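Local coordinates for protein 2-dehydropantoate 2-reductase, putative (Enterococcus faecalis, PDB 2EW2) that probably catalyses the NADPH-dependent reduction of ketopantoate (2-dehydropantoate) to pantoate, a step on the way to pantothenate, at residues V29-R43 with A58-H70. Residues are numbered along the deposited sequence; the frame is centred on the assembly and turned at random.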
# COMPACT_ATOMS: atom_id res chain seq x y z
N VAL B 29 -40.65 -24.71 -2.90
CA VAL B 29 -39.56 -23.88 -3.43
C VAL B 29 -40.06 -22.69 -4.23
O VAL B 29 -40.94 -22.83 -5.09
CB VAL B 29 -38.57 -24.71 -4.31
CG1 VAL B 29 -37.49 -23.81 -4.95
CG2 VAL B 29 -37.90 -25.80 -3.50
N THR B 30 -39.49 -21.52 -3.94
CA THR B 30 -39.72 -20.31 -4.72
C THR B 30 -38.38 -19.75 -5.23
O THR B 30 -37.41 -19.66 -4.47
CB THR B 30 -40.44 -19.24 -3.88
OG1 THR B 30 -41.65 -19.80 -3.35
CG2 THR B 30 -40.77 -17.99 -4.71
N LEU B 31 -38.35 -19.35 -6.49
CA LEU B 31 -37.14 -18.79 -7.09
C LEU B 31 -37.22 -17.26 -7.14
O LEU B 31 -38.26 -16.70 -7.47
CB LEU B 31 -36.94 -19.33 -8.50
CG LEU B 31 -36.95 -20.85 -8.68
CD1 LEU B 31 -36.97 -21.22 -10.18
CD2 LEU B 31 -35.76 -21.51 -7.96
N ILE B 32 -36.12 -16.60 -6.81
CA ILE B 32 -36.03 -15.15 -6.94
C ILE B 32 -34.82 -14.83 -7.81
O ILE B 32 -33.71 -15.29 -7.55
CB ILE B 32 -35.92 -14.46 -5.55
CG1 ILE B 32 -37.12 -14.84 -4.68
CG2 ILE B 32 -35.85 -12.95 -5.71
CD1 ILE B 32 -36.78 -14.96 -3.24
N ASP B 33 -35.06 -14.04 -8.86
CA ASP B 33 -34.01 -13.78 -9.85
C ASP B 33 -34.21 -12.45 -10.54
O ASP B 33 -35.34 -12.01 -10.74
CB ASP B 33 -33.97 -14.89 -10.90
CG ASP B 33 -32.62 -15.01 -11.57
OD1 ASP B 33 -32.49 -14.46 -12.67
OD2 ASP B 33 -31.69 -15.62 -10.98
N GLN B 34 -33.11 -11.85 -10.98
CA GLN B 34 -33.10 -10.51 -11.56
C GLN B 34 -33.12 -10.51 -13.09
O GLN B 34 -33.18 -9.43 -13.71
CB GLN B 34 -31.89 -9.73 -11.02
CG GLN B 34 -31.83 -9.73 -9.48
CD GLN B 34 -30.61 -9.02 -8.90
OE1 GLN B 34 -29.80 -9.62 -8.19
NE2 GLN B 34 -30.48 -7.74 -9.21
N TRP B 35 -33.11 -11.69 -13.71
CA TRP B 35 -32.98 -11.82 -15.17
C TRP B 35 -34.35 -12.01 -15.82
O TRP B 35 -34.94 -13.08 -15.70
CB TRP B 35 -32.03 -12.97 -15.52
CG TRP B 35 -31.68 -13.09 -16.98
CD1 TRP B 35 -31.74 -12.11 -17.93
CD2 TRP B 35 -31.20 -14.27 -17.66
NE1 TRP B 35 -31.35 -12.60 -19.15
CE2 TRP B 35 -31.01 -13.92 -19.02
CE3 TRP B 35 -30.91 -15.58 -17.25
CZ2 TRP B 35 -30.53 -14.83 -19.97
CZ3 TRP B 35 -30.45 -16.49 -18.21
CH2 TRP B 35 -30.27 -16.11 -19.55
N PRO B 36 -34.87 -10.96 -16.50
CA PRO B 36 -36.23 -11.01 -17.03
C PRO B 36 -36.53 -12.20 -17.95
O PRO B 36 -37.55 -12.86 -17.77
CB PRO B 36 -36.37 -9.66 -17.76
CG PRO B 36 -35.43 -8.76 -16.98
CD PRO B 36 -34.24 -9.65 -16.74
N ALA B 37 -35.62 -12.50 -18.89
CA ALA B 37 -35.80 -13.62 -19.83
C ALA B 37 -35.95 -14.97 -19.12
O ALA B 37 -36.73 -15.85 -19.56
CB ALA B 37 -34.63 -13.67 -20.81
N HIS B 38 -35.20 -15.12 -18.04
CA HIS B 38 -35.19 -16.32 -17.19
C HIS B 38 -36.54 -16.46 -16.48
O HIS B 38 -37.14 -17.53 -16.45
CB HIS B 38 -34.03 -16.18 -16.19
CG HIS B 38 -33.64 -17.44 -15.47
ND1 HIS B 38 -33.37 -18.62 -16.12
CD2 HIS B 38 -33.42 -17.67 -14.16
CE1 HIS B 38 -33.03 -19.54 -15.23
NE2 HIS B 38 -33.05 -18.98 -14.03
N ILE B 39 -37.03 -15.35 -15.93
CA ILE B 39 -38.35 -15.32 -15.29
C ILE B 39 -39.46 -15.69 -16.29
O ILE B 39 -40.34 -16.50 -15.97
CB ILE B 39 -38.63 -13.94 -14.65
CG1 ILE B 39 -37.63 -13.65 -13.53
CG2 ILE B 39 -40.08 -13.85 -14.14
CD1 ILE B 39 -37.71 -12.24 -12.99
N GLU B 40 -39.39 -15.11 -17.48
CA GLU B 40 -40.39 -15.34 -18.54
C GLU B 40 -40.43 -16.79 -19.01
O GLU B 40 -41.51 -17.36 -19.17
CB GLU B 40 -40.17 -14.39 -19.73
CG GLU B 40 -40.33 -12.91 -19.37
CD GLU B 40 -39.81 -11.93 -20.44
OE1 GLU B 40 -39.55 -12.37 -21.59
OE2 GLU B 40 -39.68 -10.71 -20.13
N ALA B 41 -39.25 -17.38 -19.25
CA ALA B 41 -39.13 -18.76 -19.70
C ALA B 41 -39.67 -19.72 -18.64
O ALA B 41 -40.44 -20.64 -18.95
CB ALA B 41 -37.67 -19.10 -20.04
N ILE B 42 -39.27 -19.50 -17.39
CA ILE B 42 -39.72 -20.36 -16.29
C ILE B 42 -41.25 -20.28 -16.08
O ILE B 42 -41.89 -21.30 -15.86
CB ILE B 42 -38.91 -20.11 -14.97
CG1 ILE B 42 -37.47 -20.57 -15.17
CG2 ILE B 42 -39.56 -20.82 -13.79
CD1 ILE B 42 -36.51 -20.12 -14.09
N ARG B 43 -41.82 -19.08 -16.18
CA ARG B 43 -43.28 -18.89 -16.07
C ARG B 43 -44.07 -19.55 -17.20
O ARG B 43 -45.17 -20.05 -16.96
CB ARG B 43 -43.63 -17.40 -15.97
CG ARG B 43 -43.41 -16.87 -14.57
CD ARG B 43 -43.75 -15.41 -14.45
NE ARG B 43 -43.45 -14.95 -13.10
CZ ARG B 43 -43.33 -13.67 -12.76
NH1 ARG B 43 -43.50 -12.72 -13.67
NH2 ARG B 43 -43.04 -13.35 -11.50
N ALA B 58 -39.70 -28.49 -13.76
CA ALA B 58 -40.22 -28.14 -12.43
C ALA B 58 -40.98 -26.84 -12.56
O ALA B 58 -40.41 -25.82 -12.92
CB ALA B 58 -39.09 -28.02 -11.42
N ASN B 59 -42.28 -26.89 -12.30
CA ASN B 59 -43.09 -25.68 -12.38
C ASN B 59 -43.00 -24.92 -11.07
O ASN B 59 -43.78 -25.14 -10.16
CB ASN B 59 -44.53 -26.00 -12.76
CG ASN B 59 -44.63 -26.78 -14.05
OD1 ASN B 59 -44.79 -26.20 -15.13
ND2 ASN B 59 -44.52 -28.11 -13.96
N LEU B 60 -42.00 -24.05 -10.97
CA LEU B 60 -41.72 -23.36 -9.72
C LEU B 60 -42.16 -21.92 -9.87
O LEU B 60 -42.02 -21.34 -10.95
CB LEU B 60 -40.23 -23.44 -9.35
CG LEU B 60 -39.69 -24.85 -9.04
CD1 LEU B 60 -38.18 -24.86 -8.80
CD2 LEU B 60 -40.42 -25.49 -7.87
N PRO B 61 -42.69 -21.34 -8.78
CA PRO B 61 -42.95 -19.91 -8.77
C PRO B 61 -41.64 -19.14 -8.84
O PRO B 61 -40.63 -19.58 -8.29
CB PRO B 61 -43.68 -19.67 -7.45
CG PRO B 61 -43.50 -20.87 -6.64
CD PRO B 61 -43.10 -22.01 -7.53
N ILE B 62 -41.64 -18.03 -9.55
CA ILE B 62 -40.44 -17.20 -9.70
C ILE B 62 -40.83 -15.73 -9.71
O ILE B 62 -41.85 -15.34 -10.31
CB ILE B 62 -39.59 -17.61 -10.95
CG1 ILE B 62 -38.27 -16.82 -11.00
CG2 ILE B 62 -40.38 -17.47 -12.25
CD1 ILE B 62 -37.19 -17.43 -11.93
N PHE B 63 -40.05 -14.92 -9.01
CA PHE B 63 -40.33 -13.50 -8.90
C PHE B 63 -39.05 -12.72 -9.10
O PHE B 63 -37.98 -13.23 -8.81
CB PHE B 63 -40.91 -13.20 -7.51
CG PHE B 63 -42.17 -13.98 -7.18
CD1 PHE B 63 -42.11 -15.13 -6.43
CD2 PHE B 63 -43.42 -13.54 -7.63
CE1 PHE B 63 -43.27 -15.86 -6.11
CE2 PHE B 63 -44.59 -14.25 -7.33
CZ PHE B 63 -44.51 -15.42 -6.57
N SER B 64 -39.15 -11.49 -9.59
CA SER B 64 -38.02 -10.58 -9.55
C SER B 64 -38.00 -9.95 -8.15
O SER B 64 -39.04 -9.92 -7.48
CB SER B 64 -38.13 -9.50 -10.63
OG SER B 64 -39.14 -8.55 -10.32
N PRO B 65 -36.82 -9.49 -7.69
CA PRO B 65 -36.77 -8.87 -6.37
C PRO B 65 -37.76 -7.70 -6.19
O PRO B 65 -38.38 -7.57 -5.14
CB PRO B 65 -35.32 -8.39 -6.26
CG PRO B 65 -34.57 -9.29 -7.18
CD PRO B 65 -35.50 -9.50 -8.34
N GLU B 66 -37.93 -6.88 -7.22
CA GLU B 66 -38.78 -5.69 -7.10
C GLU B 66 -40.28 -6.00 -6.96
O GLU B 66 -41.03 -5.16 -6.48
CB GLU B 66 -38.52 -4.69 -8.25
CG GLU B 66 -38.69 -5.25 -9.66
CD GLU B 66 -37.37 -5.72 -10.30
OE1 GLU B 66 -37.24 -5.55 -11.54
OE2 GLU B 66 -36.47 -6.23 -9.59
N GLU B 67 -40.68 -7.21 -7.37
CA GLU B 67 -42.07 -7.68 -7.27
C GLU B 67 -42.47 -8.15 -5.88
O GLU B 67 -43.66 -8.26 -5.57
CB GLU B 67 -42.27 -8.87 -8.20
CG GLU B 67 -42.55 -8.51 -9.62
CD GLU B 67 -42.78 -9.74 -10.49
OE1 GLU B 67 -43.71 -9.69 -11.33
OE2 GLU B 67 -42.02 -10.73 -10.34
N ILE B 68 -41.49 -8.47 -5.05
CA ILE B 68 -41.74 -9.09 -3.75
C ILE B 68 -42.43 -8.12 -2.79
O ILE B 68 -41.99 -6.99 -2.62
CB ILE B 68 -40.44 -9.67 -3.13
CG1 ILE B 68 -39.79 -10.71 -4.06
CG2 ILE B 68 -40.68 -10.24 -1.72
CD1 ILE B 68 -40.61 -12.01 -4.22
N ASP B 69 -43.50 -8.56 -2.16
CA ASP B 69 -44.16 -7.76 -1.14
C ASP B 69 -44.77 -8.65 -0.07
O ASP B 69 -44.56 -9.88 -0.08
CB ASP B 69 -45.21 -6.81 -1.75
CG ASP B 69 -46.32 -7.54 -2.51
OD1 ASP B 69 -46.68 -8.69 -2.17
OD2 ASP B 69 -46.85 -6.93 -3.45
N HIS B 70 -45.52 -8.05 0.84
CA HIS B 70 -46.07 -8.79 1.96
C HIS B 70 -47.23 -9.73 1.61
O HIS B 70 -47.76 -10.43 2.47
CB HIS B 70 -46.36 -7.86 3.16
CG HIS B 70 -45.16 -7.60 4.01
ND1 HIS B 70 -44.18 -6.71 3.64
CD2 HIS B 70 -44.75 -8.16 5.17
CE1 HIS B 70 -43.23 -6.71 4.56
NE2 HIS B 70 -43.55 -7.58 5.50
O HOH W 1 -35.91 -8.21 -12.95
O HOH W 2 -42.85 -22.26 -13.53
O HOH W 3 -44.29 -17.29 -11.01
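I62 and L31 pair in parallel at the edge of the Rossmann-fold sheet, where short strand 62-63 lies outermost beside 28-32. Three backbone bonds fix the register: L31 N to P61 O (2.9 Å, 173° at the hydrogen), F63 N to L31 O and D33 N to F63 O. The tightly packed layer lies between this edge and helix 36-45. With CG1 anti to the backbone N (chi1 -174°), I62 CD1 lies 3.5 Å from I42 CD1, the two side chains crossing at about a right angle; I62 CG2 is 4.1 Å from I39 CG2. L60 CD1 lies 4.0 Å from V29 CG1, and L60 CB is as far from L31 CD1. Just past the strand, D33 accepts through OD2 from A11 N, probably in the glycine-rich turn of the fold.

The outer side is polar: R43 and E67 are exposed, and one water accepts from both R43 NE and I62 N. The extended R43 chain brings its guanidinium over I39 CG2 and to I62 O, which NH2 meets at 2.6 Å in the carbonyl plane. That NH2 also forms a salt bridge to the syn side of E67 OE2, whose anti side accepts S64 N at 3.1 Å.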